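Local coordinates for protein coronin (Toxoplasma gondii, PDB 4OZU) that probably binds actin filaments, as coronins do, this chain being the WD40-repeat beta-propeller domain of the longer protein, at residues Ile123-Thr127 with Trp158-Asn163; Asn139-Ile145 with Ser373-Trp379; Gly149-Val155 with Val169-Leu175. All blocks are in the same frame, centred on the assembly; numbering follows the deposited sequence. Where two conformers were deposited one is given.

In the fold
All three contacts involve one propeller blade, the four-stranded antiparallel sheet 133-138, 145-150, 154-159 and 164-170. Contact 1 sets the end of its third strand against an edge strand, 124-126, of the preceding blade. Contact 2 joins the 139-145 loop to the C-terminal segment 373-379, more than 220 residues away in sequence. Contact 3 ties the 149-155 turn to the link 169-175 that leads into the following blade. The centres of contacts 1 and 2 lie about 14 Å apart, and these two touch: Val-160 N is 2.8 Å from Gly-144 O, a probable hydrogen bond. Contact 3 lies farther off, its centre about 19 Å from that of contact 1 and 24 Å from that of contact 2.

Contact 1: Ile123-Thr127 with Trp158-Asn163; sequences IATLT and WNVEKN
Residues 124-127 are extended, with strand 124-126 among them; Ile-123 is not, with phi/psi -80/-20°. Segment 158-163 leaves strand 154-159 after Asn-159 and turns back through Val-160, Glu-161 and Lys-162. Asn-163 closes the turn with positive phi and psi (50/51°). No backbone hydrogen bond joins the segments. The nearest CA pairs are Ala-124 with Val-160 at 6.9 Å and Leu-126 with Asn-163 at 6.5 Å.

Leu-126 is the central side chain. It is in the mt rotamer and points toward the other segment. Its CB sits 3.6 Å from the centroid of the Trp-158 six-membered ring, 6° off the normal, a CH-pi contact. Leu-126 CD1 lies 3.7 Å from Trp-158 CG and 4.1 Å from Val-160 CG1. Trp-158 has chi1 -75° and chi2 94°, which turns a face to Leu-126. At the ring edge, Trp-158 CH2 lies 3.2 Å from Thr-127 O.

Asn-163 has chi1 near t. Asn-163 ND2 gives a weak hydrogen bond to Thr-125 O at 3.4 Å. Asn-163 OD1 accepts from a water at 2.7 Å. The same water accepts from Thr-127 N at 3.0 Å and donates to Thr-125 O at 3.2 Å.

Ile-123 and Ala-124 both face Ile-106, forming a classic beta bulge. The leucine on tryptophan joins neighbouring blades of the WD40 beta-propeller.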
ATOM      1  N   ILE A 123     -11.468  14.902 -11.057  1.00 29.33           N
ATOM      2  CA  ILE A 123     -12.092  15.969 -10.278  1.00 30.92           C
ATOM      3  C   ILE A 123     -11.033  16.956  -9.782  1.00 29.46           C
ATOM      4  O   ILE A 123     -11.342  18.092  -9.422  1.00 32.46           O
ATOM      5  CB  ILE A 123     -12.892  15.416  -9.076  1.00 33.14           C
ATOM      6  CG1 ILE A 123     -11.987  14.618  -8.130  1.00 31.10           C
ATOM      7  CG2 ILE A 123     -14.054  14.564  -9.571  1.00 50.42           C
ATOM      8  CD1 ILE A 123     -12.645  14.283  -6.813  1.00 41.97           C
ATOM      9  N   ALA A 124      -9.783  16.508  -9.765  1.00 28.30           N
ATOM     10  CA  ALA A 124      -8.655  17.374  -9.442  1.00 29.11           C
ATOM     11  C   ALA A 124      -7.427  16.912 -10.220  1.00 29.61           C
ATOM     12  O   ALA A 124      -7.139  15.713 -10.294  1.00 29.66           O
ATOM     13  CB  ALA A 124      -8.375  17.376  -7.934  1.00 33.25           C
ATOM     14  N   THR A 125      -6.733  17.877 -10.816  1.00 30.71           N
ATOM     15  CA  THR A 125      -5.524  17.627 -11.585  1.00 27.92           C
ATOM     16  C   THR A 125      -4.372  18.359 -10.897  1.00 33.77           C
ATOM     17  O   THR A 125      -4.328  19.586 -10.897  1.00 32.45           O
ATOM     18  CB  THR A 125      -5.676  18.092 -13.048  1.00 34.20           C
ATOM     19  OG1 THR A 125      -6.753  17.373 -13.663  1.00 36.74           O
ATOM     20  CG2 THR A 125      -4.402  17.846 -13.835  1.00 45.95           C
ATOM     21  N   LEU A 126      -3.461  17.593 -10.303  1.00 28.82           N
ATOM     22  CA  LEU A 126      -2.393  18.146  -9.468  1.00 24.96           C
ATOM     23  C   LEU A 126      -1.087  18.211 -10.245  1.00 28.89           C
ATOM     24  O   LEU A 126      -0.439  17.191 -10.477  1.00 29.46           O
ATOM     25  CB  LEU A 126      -2.221  17.305  -8.200  1.00 22.77           C
ATOM     26  CG  LEU A 126      -3.506  16.937  -7.461  1.00 22.79           C
ATOM     27  CD1 LEU A 126      -3.163  16.227  -6.168  1.00 24.74           C
ATOM     28  CD2 LEU A 126      -4.365  18.166  -7.193  1.00 27.85           C
ATOM     29  N   THR A 127      -0.713  19.426 -10.643  1.00 37.79           N
ATOM     30  CA  THR A 127       0.406  19.650 -11.557  1.00 29.40           C
ATOM     31  C   THR A 127       1.594  20.273 -10.835  1.00 28.11           C
ATOM     32  O   THR A 127       1.436  20.855  -9.757  1.00 31.65           O
ATOM     33  CB  THR A 127      -0.005  20.567 -12.718  1.00 32.24           C
ATOM     34  OG1 THR A 127      -0.410  21.842 -12.203  1.00 40.19           O
ATOM     35  CG2 THR A 127      -1.153  19.961 -13.516  1.00 29.35           C
ATOM     36  N   TRP A 158       0.054  17.527  -0.905  1.00 21.99           N
ATOM     37  CA  TRP A 158      -1.080  18.168  -1.552  1.00 20.78           C
ATOM     38  C   TRP A 158      -2.302  18.215  -0.657  1.00 26.83           C
ATOM     39  O   TRP A 158      -2.647  17.217  -0.031  1.00 21.25           O
ATOM     40  CB  TRP A 158      -1.450  17.415  -2.829  1.00 23.49           C
ATOM     41  CG  TRP A 158      -0.526  17.625  -3.974  1.00 25.68           C
ATOM     42  CD1 TRP A 158       0.540  16.846  -4.330  1.00 24.72           C
ATOM     43  CD2 TRP A 158      -0.589  18.683  -4.933  1.00 22.48           C
ATOM     44  NE1 TRP A 158       1.142  17.356  -5.455  1.00 24.42           N
ATOM     45  CE2 TRP A 158       0.469  18.486  -5.842  1.00 23.29           C
ATOM     46  CE3 TRP A 158      -1.436  19.782  -5.110  1.00 26.66           C
ATOM     47  CZ2 TRP A 158       0.699  19.347  -6.911  1.00 23.98           C
ATOM     48  CZ3 TRP A 158      -1.207  20.628  -6.171  1.00 27.42           C
ATOM     49  CH2 TRP A 158      -0.148  20.409  -7.055  1.00 30.08           C
ATOM     50  N   ASN A 159      -2.957  19.370  -0.615  1.00 22.18           N
ATOM     51  CA  ASN A 159      -4.331  19.475  -0.134  1.00 24.48           C
ATOM     52  C   ASN A 159      -5.241  19.402  -1.355  1.00 24.40           C
ATOM     53  O   ASN A 159      -5.422  20.394  -2.060  1.00 27.32           O
ATOM     54  CB  ASN A 159      -4.539  20.781   0.640  1.00 30.00           C
ATOM     55  CG  ASN A 159      -5.949  20.929   1.198  1.00 45.84           C
ATOM     56  OD1 ASN A 159      -6.862  20.174   0.855  1.00 45.26           O
ATOM     57  ND2 ASN A 159      -6.129  21.919   2.065  1.00 51.50           N
ATOM     58  N   VAL A 160      -5.801  18.230  -1.627  1.00 24.74           N
ATOM     59  CA  VAL A 160      -6.517  18.031  -2.885  1.00 25.96           C
ATOM     60  C   VAL A 160      -7.762  18.910  -2.963  1.00 43.37           C
ATOM     61  O   VAL A 160      -8.158  19.319  -4.050  1.00 36.93           O
ATOM     62  CB  VAL A 160      -6.930  16.547  -3.096  1.00 28.86           C
ATOM     63  CG1 VAL A 160      -5.704  15.647  -3.056  1.00 28.94           C
ATOM     64  CG2 VAL A 160      -7.938  16.109  -2.059  1.00 60.68           C
ATOM     65  N   GLU A 161      -8.363  19.204  -1.813  1.00 28.22           N
ATOM     66  CA  GLU A 161      -9.557  20.046  -1.757  1.00 32.54           C
ATOM     67  C   GLU A 161      -9.287  21.425  -2.346  1.00 33.05           C
ATOM     68  O   GLU A 161     -10.107  21.971  -3.082  1.00 36.56           O
ATOM     69  CB  GLU A 161     -10.047  20.200  -0.316  1.00 42.18           C
ATOM     70  CG  GLU A 161     -10.373  18.897   0.384  1.00 84.27           C
ATOM     71  CD  GLU A 161     -10.750  19.108   1.836  1.00 90.96           C
ATOM     72  OE1 GLU A 161     -10.060  18.549   2.713  1.00 44.20           O
ATOM     73  OE2 GLU A 161     -11.730  19.836   2.101  1.00122.82           O
ATOM     74  N   LYS A 162      -8.125  21.977  -2.014  1.00 29.94           N
ATOM     75  CA  LYS A 162      -7.753  23.321  -2.437  1.00 30.85           C
ATOM     76  C   LYS A 162      -6.844  23.312  -3.664  1.00 37.94           C
ATOM     77  O   LYS A 162      -6.467  24.367  -4.165  1.00 31.96           O
ATOM     78  CB  LYS A 162      -7.058  24.057  -1.288  1.00 34.28           C
ATOM     79  CG  LYS A 162      -7.949  24.300  -0.075  1.00 47.31           C
ATOM     80  CD  LYS A 162      -7.172  24.923   1.078  1.00 70.01           C
ATOM     81  CE  LYS A 162      -6.711  26.338   0.758  1.00 86.19           C
ATOM     82  NZ  LYS A 162      -5.930  26.939   1.875  1.00 96.77           N
ATOM     83  N   ASN A 163      -6.510  22.120  -4.150  1.00 32.52           N
ATOM     84  CA  ASN A 163      -5.529  21.968  -5.216  1.00 34.48           C
ATOM     85  C   ASN A 163      -4.271  22.749  -4.858  1.00 32.89           C
ATOM     86  O   ASN A 163      -3.774  23.567  -5.642  1.00 34.50           O
ATOM     87  CB  ASN A 163      -6.101  22.427  -6.558  1.00 45.21           C
ATOM     88  CG  ASN A 163      -5.466  21.711  -7.735  1.00 48.20           C
ATOM     89  OD1 ASN A 163      -4.252  21.506  -7.772  1.00 39.12           O
ATOM     90  ND2 ASN A 163      -6.289  21.304  -8.693  1.00 75.62           N
TER
HETATM   91  O   HOH W   1      -2.375  21.781  -9.708  1.00 31.97           O

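Contact 2: Asn139-Ile145 with Ser373-Trp379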
ATOM      1  N   ASN A 139      -3.082  10.275   3.138  1.00 18.34           N
ATOM      2  CA  ASN A 139      -2.973  10.306   4.583  1.00 17.49           C
ATOM      3  C   ASN A 139      -4.055   9.416   5.195  1.00 22.16           C
ATOM      4  O   ASN A 139      -5.221   9.533   4.831  1.00 19.36           O
ATOM      5  CB  ASN A 139      -3.100  11.741   5.086  1.00 16.91           C
ATOM      6  CG  ASN A 139      -2.742  11.875   6.547  1.00 19.87           C
ATOM      7  OD1 ASN A 139      -3.388  11.282   7.417  1.00 19.88           O
ATOM      8  ND2 ASN A 139      -1.704  12.651   6.826  1.00 20.87           N
ATOM      9  N   PRO A 140      -3.673   8.520   6.117  1.00 20.33           N
ATOM     10  CA  PRO A 140      -4.647   7.571   6.675  1.00 16.37           C
ATOM     11  C   PRO A 140      -5.566   8.174   7.730  1.00 17.41           C
ATOM     12  O   PRO A 140      -6.516   7.508   8.125  1.00 19.18           O
ATOM     13  CB  PRO A 140      -3.757   6.495   7.302  1.00 21.56           C
ATOM     14  CG  PRO A 140      -2.525   7.226   7.692  1.00 22.21           C
ATOM     15  CD  PRO A 140      -2.309   8.257   6.616  1.00 20.00           C
ATOM     16  N   ALA A 141      -5.300   9.402   8.169  1.00 17.18           N
ATOM     17  CA  ALA A 141      -6.098  10.019   9.229  1.00 18.74           C
ATOM     18  C   ALA A 141      -6.809  11.287   8.781  1.00 21.67           C
ATOM     19  O   ALA A 141      -7.808  11.681   9.382  1.00 22.17           O
ATOM     20  CB  ALA A 141      -5.223  10.322  10.421  1.00 24.74           C
ATOM     21  N   VAL A 142      -6.295  11.919   7.734  1.00 20.51           N
ATOM     22  CA  VAL A 142      -6.752  13.244   7.341  1.00 23.11           C
ATOM     23  C   VAL A 142      -7.318  13.238   5.943  1.00 23.18           C
ATOM     24  O   VAL A 142      -6.659  12.830   4.989  1.00 21.48           O
ATOM     25  CB  VAL A 142      -5.612  14.274   7.401  1.00 23.10           C
ATOM     26  CG1 VAL A 142      -6.147  15.696   7.170  1.00 21.57           C
ATOM     27  CG2 VAL A 142      -4.882  14.177   8.725  1.00 24.44           C
ATOM     28  N   SER A 143      -8.555  13.697   5.833  0.69 24.51           N
ATOM     29  CA  SER A 143      -9.205  13.873   4.552  0.69 26.71           C
ATOM     30  C   SER A 143      -8.445  14.878   3.696  0.69 22.18           C
ATOM     31  O   SER A 143      -7.978  15.902   4.197  0.69 25.36           O
ATOM     32  CB  SER A 143     -10.650  14.338   4.757  0.69 32.17           C
ATOM     33  OG  SER A 143     -10.755  15.183   5.900  0.69 27.43           O
ATOM     34  N   GLY A 144      -8.309  14.570   2.413  1.00 23.95           N
ATOM     35  CA  GLY A 144      -7.829  15.540   1.452  1.00 23.95           C
ATOM     36  C   GLY A 144      -6.332  15.727   1.379  1.00 22.08           C
ATOM     37  O   GLY A 144      -5.863  16.531   0.577  1.00 23.85           O
ATOM     38  N   ILE A 145      -5.581  15.009   2.210  1.00 21.54           N
ATOM     39  CA  ILE A 145      -4.125  15.149   2.228  1.00 20.06           C
ATOM     40  C   ILE A 145      -3.465  13.968   1.518  1.00 23.22           C
ATOM     41  O   ILE A 145      -3.728  12.813   1.835  1.00 20.48           O
ATOM     42  CB  ILE A 145      -3.577  15.256   3.672  1.00 19.41           C
ATOM     43  CG1 ILE A 145      -4.196  16.456   4.397  1.00 21.73           C
ATOM     44  CG2 ILE A 145      -2.056  15.350   3.672  1.00 18.60           C
ATOM     45  CD1 ILE A 145      -3.963  17.802   3.721  1.00 20.97           C
ATOM     46  N   SER A 373     -10.155  10.924  11.019  1.00 18.55           N
ATOM     47  CA  SER A 373     -10.171  11.371  12.412  1.00 18.81           C
ATOM     48  C   SER A 373     -10.028  12.886  12.496  1.00 18.68           C
ATOM     49  O   SER A 373     -10.449  13.502  13.478  1.00 21.60           O
ATOM     50  CB  SER A 373      -9.063  10.701  13.229  1.00 22.16           C
ATOM     51  OG  SER A 373      -7.786  11.195  12.873  1.00 24.34           O
ATOM     52  N   MET A 374      -9.455  13.478  11.450  1.00 20.60           N
ATOM     53  CA  MET A 374      -9.214  14.916  11.396  1.00 20.28           C
ATOM     54  C   MET A 374      -9.584  15.499  10.036  1.00 19.56           C
ATOM     55  O   MET A 374      -9.381  14.861   9.004  1.00 22.59           O
ATOM     56  CB  MET A 374      -7.742  15.225  11.674  1.00 21.65           C
ATOM     57  CG  MET A 374      -7.279  14.869  13.056  1.00 20.36           C
ATOM     58  SD  MET A 374      -5.508  15.142  13.232  1.00 23.55           S
ATOM     59  CE  MET A 374      -4.864  13.671  12.454  1.00 22.35           C
ATOM     60  N   THR A 375     -10.143  16.701  10.048  1.00 23.39           N
ATOM     61  CA  THR A 375     -10.221  17.514   8.842  1.00 26.52           C
ATOM     62  C   THR A 375      -8.835  18.082   8.545  1.00 25.71           C
ATOM     63  O   THR A 375      -7.980  18.132   9.431  1.00 23.15           O
ATOM     64  CB  THR A 375     -11.211  18.669   8.994  1.00 30.38           C
ATOM     65  OG1 THR A 375     -10.718  19.585   9.981  1.00 29.14           O
ATOM     66  CG2 THR A 375     -12.587  18.150   9.409  1.00 29.81           C
ATOM     67  N   ALA A 376      -8.612  18.514   7.308  1.00 25.40           N
ATOM     68  CA  ALA A 376      -7.331  19.116   6.955  1.00 30.19           C
ATOM     69  C   ALA A 376      -7.057  20.319   7.853  1.00 23.15           C
ATOM     70  O   ALA A 376      -5.935  20.527   8.312  1.00 22.89           O
ATOM     71  CB  ALA A 376      -7.318  19.528   5.496  1.00 26.51           C
ATOM     72  N   GLU A 377      -8.097  21.105   8.107  1.00 24.70           N
ATOM     73  CA  GLU A 377      -7.958  22.320   8.896  1.00 24.27           C
ATOM     74  C   GLU A 377      -7.520  21.985  10.322  1.00 28.29           C
ATOM     75  O   GLU A 377      -6.666  22.666  10.884  1.00 23.08           O
ATOM     76  CB  GLU A 377      -9.272  23.109   8.902  1.00 33.80           C
ATOM     77  CG  GLU A 377      -9.644  23.739   7.555  1.00 86.95           C
ATOM     78  CD  GLU A 377      -9.841  22.718   6.439  1.00111.44           C
ATOM     79  OE1 GLU A 377     -10.469  21.661   6.688  1.00 62.42           O
ATOM     80  OE2 GLU A 377      -9.355  22.970   5.312  1.00 86.67           O
ATOM     81  N   GLU A 378      -8.094  20.928  10.896  1.00 26.15           N
ATOM     82  CA  GLU A 378      -7.714  20.485  12.239  1.00 26.32           C
ATOM     83  C   GLU A 378      -6.261  20.019  12.264  1.00 22.17           C
ATOM     84  O   GLU A 378      -5.512  20.325  13.187  1.00 27.36           O
ATOM     85  CB  GLU A 378      -8.631  19.351  12.716  1.00 22.31           C
ATOM     86  CG  GLU A 378     -10.029  19.809  13.132  1.00 28.65           C
ATOM     87  CD  GLU A 378     -10.991  18.645  13.327  1.00 46.87           C
ATOM     88  OE1 GLU A 378     -10.634  17.518  12.948  1.00 27.33           O
ATOM     89  OE2 GLU A 378     -12.105  18.848  13.851  1.00 34.10           O
ATOM     90  N   TRP A 379      -5.872  19.285  11.232  1.00 20.96           N
ATOM     91  CA  TRP A 379      -4.519  18.756  11.125  1.00 18.48           C
ATOM     92  C   TRP A 379      -3.493  19.888  11.025  1.00 20.14           C
ATOM     93  O   TRP A 379      -2.442  19.841  11.660  1.00 21.79           O
ATOM     94  CB  TRP A 379      -4.438  17.837   9.914  1.00 18.88           C
ATOM     95  CG  TRP A 379      -3.188  17.053   9.751  1.00 18.05           C
ATOM     96  CD1 TRP A 379      -2.723  16.058  10.569  1.00 24.04           C
ATOM     97  CD2 TRP A 379      -2.264  17.143   8.663  1.00 18.38           C
ATOM     98  NE1 TRP A 379      -1.558  15.535  10.060  1.00 22.97           N
ATOM     99  CE2 TRP A 379      -1.255  16.184   8.888  1.00 18.82           C
ATOM    100  CE3 TRP A 379      -2.183  17.948   7.524  1.00 19.60           C
ATOM    101  CZ2 TRP A 379      -0.182  16.012   8.022  1.00 20.07           C
ATOM    102  CZ3 TRP A 379      -1.114  17.777   6.664  1.00 19.24           C
ATOM    103  CH2 TRP A 379      -0.127  16.823   6.918  1.00 22.38           C
TER
HETATM  104  O   HOH W   2     -10.574  18.050   5.201  0.97 34.08           O
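Val-142 is the main bump of this contact. It stands on the loop between strands 133-138 and 145-150 and enters a hollow made by Met-374, Ala-376 and Trp-379. Its CG2 lies over a face of the indole, 3.6 Å from the centroid of the five-membered ring and 20° off the normal, a CH-pi contact. Val-142 CG2 also meets Met-374 CE at 3.8 Å. Val-142 CG1 is 3.6 Å from Ala-376 CA.

Trp-379 is the bump in the other direction. It reaches from the first turn of helix 376-380 to Asn-139 and Ile-145. Ile-145 CG2 is 4.0 Å from Trp-379 CZ3, and Ile-145 CD1 is 4.2 Å from Ala-376 CB. Met-374 bends over the loop too, with Met-374 CE 3.9 Å from Ala-141 CB. Beyond the segments, Arg-202 makes a cation-pi contact with Trp-379.

A single bridge pairs the backbones of Val-142 and Met-374, with CA atoms 5.0 Å apart. Met-374 N donates to Ala-141 O at 3.2 Å. Ser-143 N gives a weak bond to Met-374 O at 3.5 Å. A water links Ser-143 OG, at 3.0 Å, to Ala-376 N, at 2.9 Å.

Local hydrogen bonds hold the shape of both segments. Asn-139 OD1 accepts from Ala-141 N in an Asx turn, and Thr-375 and Glu-378 form a capping box. The chemistry is thus mainly apolar, with a short backbone clasp fixing the C-terminal segment to the blade.

Contact 3: Gly149-Val155 with Val169-Leu175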
ATOM      1  N   GLY A 149       5.553  11.194  -4.610  1.00 21.10           N
ATOM      2  CA  GLY A 149       6.992  11.097  -4.765  1.00 23.06           C
ATOM      3  C   GLY A 149       7.381  11.105  -6.230  1.00 22.07           C
ATOM      4  O   GLY A 149       6.799  10.397  -7.059  1.00 24.97           O
ATOM      5  N   CYS A 150       8.381  11.918  -6.546  1.00 23.96           N
ATOM      6  CA  CYS A 150       8.794  12.157  -7.918  1.00 24.22           C
ATOM      7  C   CYS A 150      10.146  11.508  -8.196  1.00 23.05           C
ATOM      8  O   CYS A 150      10.978  11.374  -7.305  1.00 26.81           O
ATOM      9  CB  CYS A 150       8.852  13.667  -8.178  1.00 30.93           C
ATOM     10  SG  CYS A 150       9.349  14.150  -9.827  1.00 33.73           S
ATOM     11  N   PHE A 151      10.352  11.102  -9.439  1.00 25.80           N
ATOM     12  CA  PHE A 151      11.614  10.517  -9.866  1.00 31.10           C
ATOM     13  C   PHE A 151      12.796  11.467  -9.637  1.00 31.43           C
ATOM     14  O   PHE A 151      13.944  11.026  -9.569  1.00 27.56           O
ATOM     15  CB  PHE A 151      11.514  10.134 -11.342  1.00 38.12           C
ATOM     16  CG  PHE A 151      12.724   9.427 -11.884  1.00 32.01           C
ATOM     17  CD1 PHE A 151      13.091   8.178 -11.410  1.00 33.91           C
ATOM     18  CD2 PHE A 151      13.472  10.002 -12.896  1.00 37.71           C
ATOM     19  CE1 PHE A 151      14.198   7.526 -11.926  1.00 36.69           C
ATOM     20  CE2 PHE A 151      14.577   9.358 -13.413  1.00 40.08           C
ATOM     21  CZ  PHE A 151      14.940   8.117 -12.929  1.00 47.95           C
ATOM     22  N   ASP A 152      12.519  12.765  -9.518  1.00 32.33           N
ATOM     23  CA  ASP A 152      13.594  13.751  -9.367  1.00 29.92           C
ATOM     24  C   ASP A 152      14.000  13.960  -7.904  1.00 28.69           C
ATOM     25  O   ASP A 152      14.881  14.778  -7.613  1.00 29.17           O
ATOM     26  CB  ASP A 152      13.191  15.086 -10.007  1.00 32.97           C
ATOM     27  CG  ASP A 152      12.148  15.851  -9.205  1.00 36.28           C
ATOM     28  OD1 ASP A 152      11.643  15.351  -8.182  1.00 36.87           O
ATOM     29  OD2 ASP A 152      11.815  16.977  -9.625  1.00 38.65           O
ATOM     30  N   GLY A 153      13.347  13.229  -7.001  1.00 26.21           N
ATOM     31  CA  GLY A 153      13.665  13.254  -5.581  1.00 22.88           C
ATOM     32  C   GLY A 153      12.742  14.101  -4.721  1.00 21.62           C
ATOM     33  O   GLY A 153      12.914  14.169  -3.499  1.00 22.66           O
ATOM     34  N   THR A 154      11.758  14.740  -5.345  1.00 23.76           N
ATOM     35  CA  THR A 154      10.818  15.590  -4.620  1.00 24.65           C
ATOM     36  C   THR A 154       9.662  14.802  -4.032  1.00 26.87           C
ATOM     37  O   THR A 154       9.020  14.006  -4.725  1.00 24.23           O
ATOM     38  CB  THR A 154      10.217  16.679  -5.523  1.00 26.79           C
ATOM     39  OG1 THR A 154      11.262  17.406  -6.170  1.00 27.75           O
ATOM     40  CG2 THR A 154       9.371  17.654  -4.712  1.00 30.89           C
ATOM     41  N   VAL A 155       9.386  15.044  -2.758  1.00 20.45           N
ATOM     42  CA  VAL A 155       8.134  14.605  -2.158  1.00 20.63           C
ATOM     43  C   VAL A 155       7.242  15.830  -2.051  1.00 23.78           C
ATOM     44  O   VAL A 155       7.610  16.809  -1.394  1.00 25.43           O
ATOM     45  CB  VAL A 155       8.334  13.980  -0.779  1.00 27.48           C
ATOM     46  CG1 VAL A 155       7.001  13.554  -0.198  1.00 25.98           C
ATOM     47  CG2 VAL A 155       9.266  12.792  -0.870  1.00 29.60           C
ATOM     48  N   VAL A 169       9.550  18.652  -0.258  1.00 21.73           N
ATOM     49  CA  VAL A 169      10.899  18.382   0.210  1.00 22.18           C
ATOM     50  C   VAL A 169      11.622  17.642  -0.899  1.00 20.27           C
ATOM     51  O   VAL A 169      11.107  16.649  -1.418  1.00 28.00           O
ATOM     52  CB  VAL A 169      10.902  17.550   1.513  1.00 30.66           C
ATOM     53  CG1 VAL A 169      12.305  17.096   1.867  1.00 37.74           C
ATOM     54  CG2 VAL A 169      10.300  18.355   2.658  1.00 30.75           C
ATOM     55  N   LYS A 170      12.805  18.124  -1.272  1.00 22.94           N
ATOM     56  CA  LYS A 170      13.555  17.501  -2.354  1.00 22.32           C
ATOM     57  C   LYS A 170      14.871  16.888  -1.890  1.00 23.71           C
ATOM     58  O   LYS A 170      15.742  17.572  -1.342  1.00 24.37           O
ATOM     59  CB  LYS A 170      13.839  18.498  -3.469  1.00 26.29           C
ATOM     60  CG  LYS A 170      14.516  17.828  -4.654  1.00 45.23           C
ATOM     61  CD  LYS A 170      14.809  18.771  -5.789  1.00 59.13           C
ATOM     62  CE  LYS A 170      15.290  17.987  -7.002  1.00 57.35           C
ATOM     63  NZ  LYS A 170      16.364  17.007  -6.658  1.00 29.97           N
ATOM     64  N   PHE A 171      15.002  15.591  -2.152  1.00 23.81           N
ATOM     65  CA  PHE A 171      16.241  14.860  -1.944  1.00 24.66           C
ATOM     66  C   PHE A 171      17.048  14.861  -3.229  1.00 28.29           C
ATOM     67  O   PHE A 171      16.524  15.159  -4.300  1.00 30.51           O
ATOM     68  CB  PHE A 171      15.945  13.431  -1.487  1.00 33.23           C
ATOM     69  CG  PHE A 171      15.156  13.371  -0.220  1.00 25.34           C
ATOM     70  CD1 PHE A 171      15.790  13.446   1.007  1.00 28.48           C
ATOM     71  CD2 PHE A 171      13.780  13.288  -0.254  1.00 24.65           C
ATOM     72  CE1 PHE A 171      15.065  13.419   2.173  1.00 30.93           C
ATOM     73  CE2 PHE A 171      13.048  13.257   0.909  1.00 22.44           C
ATOM     74  CZ  PHE A 171      13.691  13.322   2.123  1.00 26.15           C
ATOM     75  N   GLN A 172      18.329  14.536  -3.117  1.00 28.14           N
ATOM     76  CA  GLN A 172      19.224  14.576  -4.263  1.00 28.50           C
ATOM     77  C   GLN A 172      19.020  13.403  -5.226  1.00 38.86           C
ATOM     78  O   GLN A 172      19.315  13.523  -6.414  1.00 32.20           O
ATOM     79  CB  GLN A 172      20.677  14.604  -3.793  1.00 36.27           C
ATOM     80  CG  GLN A 172      21.010  15.789  -2.907  1.00 39.96           C
ATOM     81  CD  GLN A 172      22.499  15.917  -2.638  1.00 54.00           C
ATOM     82  OE1 GLN A 172      23.323  15.734  -3.535  1.00 67.85           O
ATOM     83  NE2 GLN A 172      22.850  16.228  -1.394  1.00 63.77           N
ATOM     84  N   GLU A 173      18.518  12.280  -4.718  1.00 28.83           N
ATOM     85  CA  GLU A 173      18.357  11.075  -5.530  1.00 31.74           C
ATOM     86  C   GLU A 173      16.892  10.672  -5.652  1.00 26.08           C
ATOM     87  O   GLU A 173      16.055  11.120  -4.873  1.00 24.40           O
ATOM     88  CB  GLU A 173      19.172   9.928  -4.934  1.00 30.89           C
ATOM     89  CG  GLU A 173      20.671  10.195  -4.926  1.00 40.21           C
ATOM     90  CD  GLU A 173      21.246  10.356  -6.319  1.00 94.93           C
ATOM     91  OE1 GLU A 173      20.969   9.491  -7.179  1.00134.95           O
ATOM     92  OE2 GLU A 173      21.975  11.343  -6.556  1.00 92.89           O
ATOM     93  N   SER A 174      16.596   9.836  -6.644  1.00 29.19           N
ATOM     94  CA  SER A 174      15.221   9.446  -6.957  1.00 25.20           C
ATOM     95  C   SER A 174      14.545   8.738  -5.793  1.00 23.41           C
ATOM     96  O   SER A 174      15.180   7.983  -5.065  1.00 25.97           O
ATOM     97  CB  SER A 174      15.182   8.529  -8.183  1.00 32.92           C
ATOM     98  OG  SER A 174      15.832   9.123  -9.293  1.00 55.29           O
ATOM     99  N   LEU A 175      13.249   8.976  -5.643  1.00 27.15           N
ATOM    100  CA  LEU A 175      12.441   8.258  -4.663  1.00 20.90           C
ATOM    101  C   LEU A 175      12.105   6.840  -5.128  1.00 22.52           C
ATOM    102  O   LEU A 175      11.906   6.598  -6.318  1.00 25.29           O
ATOM    103  CB  LEU A 175      11.161   9.033  -4.384  1.00 24.42           C
ATOM    104  CG  LEU A 175      11.415  10.263  -3.515  1.00 37.28           C
ATOM    105  CD1 LEU A 175      10.505  11.406  -3.914  1.00 31.27           C
ATOM    106  CD2 LEU A 175      11.227   9.898  -2.049  1.00 40.14           C
TER
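Val-155 and Val-169 form an antiparallel hydrogen-bonded pair. Val-155 N donates to Val-169 O at 2.7 Å, and Val-169 N to Val-155 O at 2.9 Å. Thr-154 and Lys-170 are the next, non-hydrogen-bonded pair. Phe-171 N then donates to Gly-153 O at 2.9 Å.

Two side chains satisfy turn carbonyls across the contact. Lys-170 NZ donates to Asp-152 O at 2.8 Å, and Ser-174 OG to Phe-151 O at 2.7 Å. Lys-170 NZ also donates to Phe-171 O in its own segment, at 3.0 Å. Within 149-155, Asp-152 OD1 accepts from Thr-154 N at 2.9 Å, an Asx turn. Glu-173 O and Leu-175 N are buried without a partner in the model.

Gly-153 has phi 101°, and a side chain there would clash with Phe-171 O and Glu-173 O. Leu-175 CD1 packs 3.6 Å from Val-155 CG2. Residues 150-153 form a type I turn between strands 145-150 and 154-159. With the 169-175 link, this is the inter-strand turn and blade-to-blade connection of a WD40 beta-propeller.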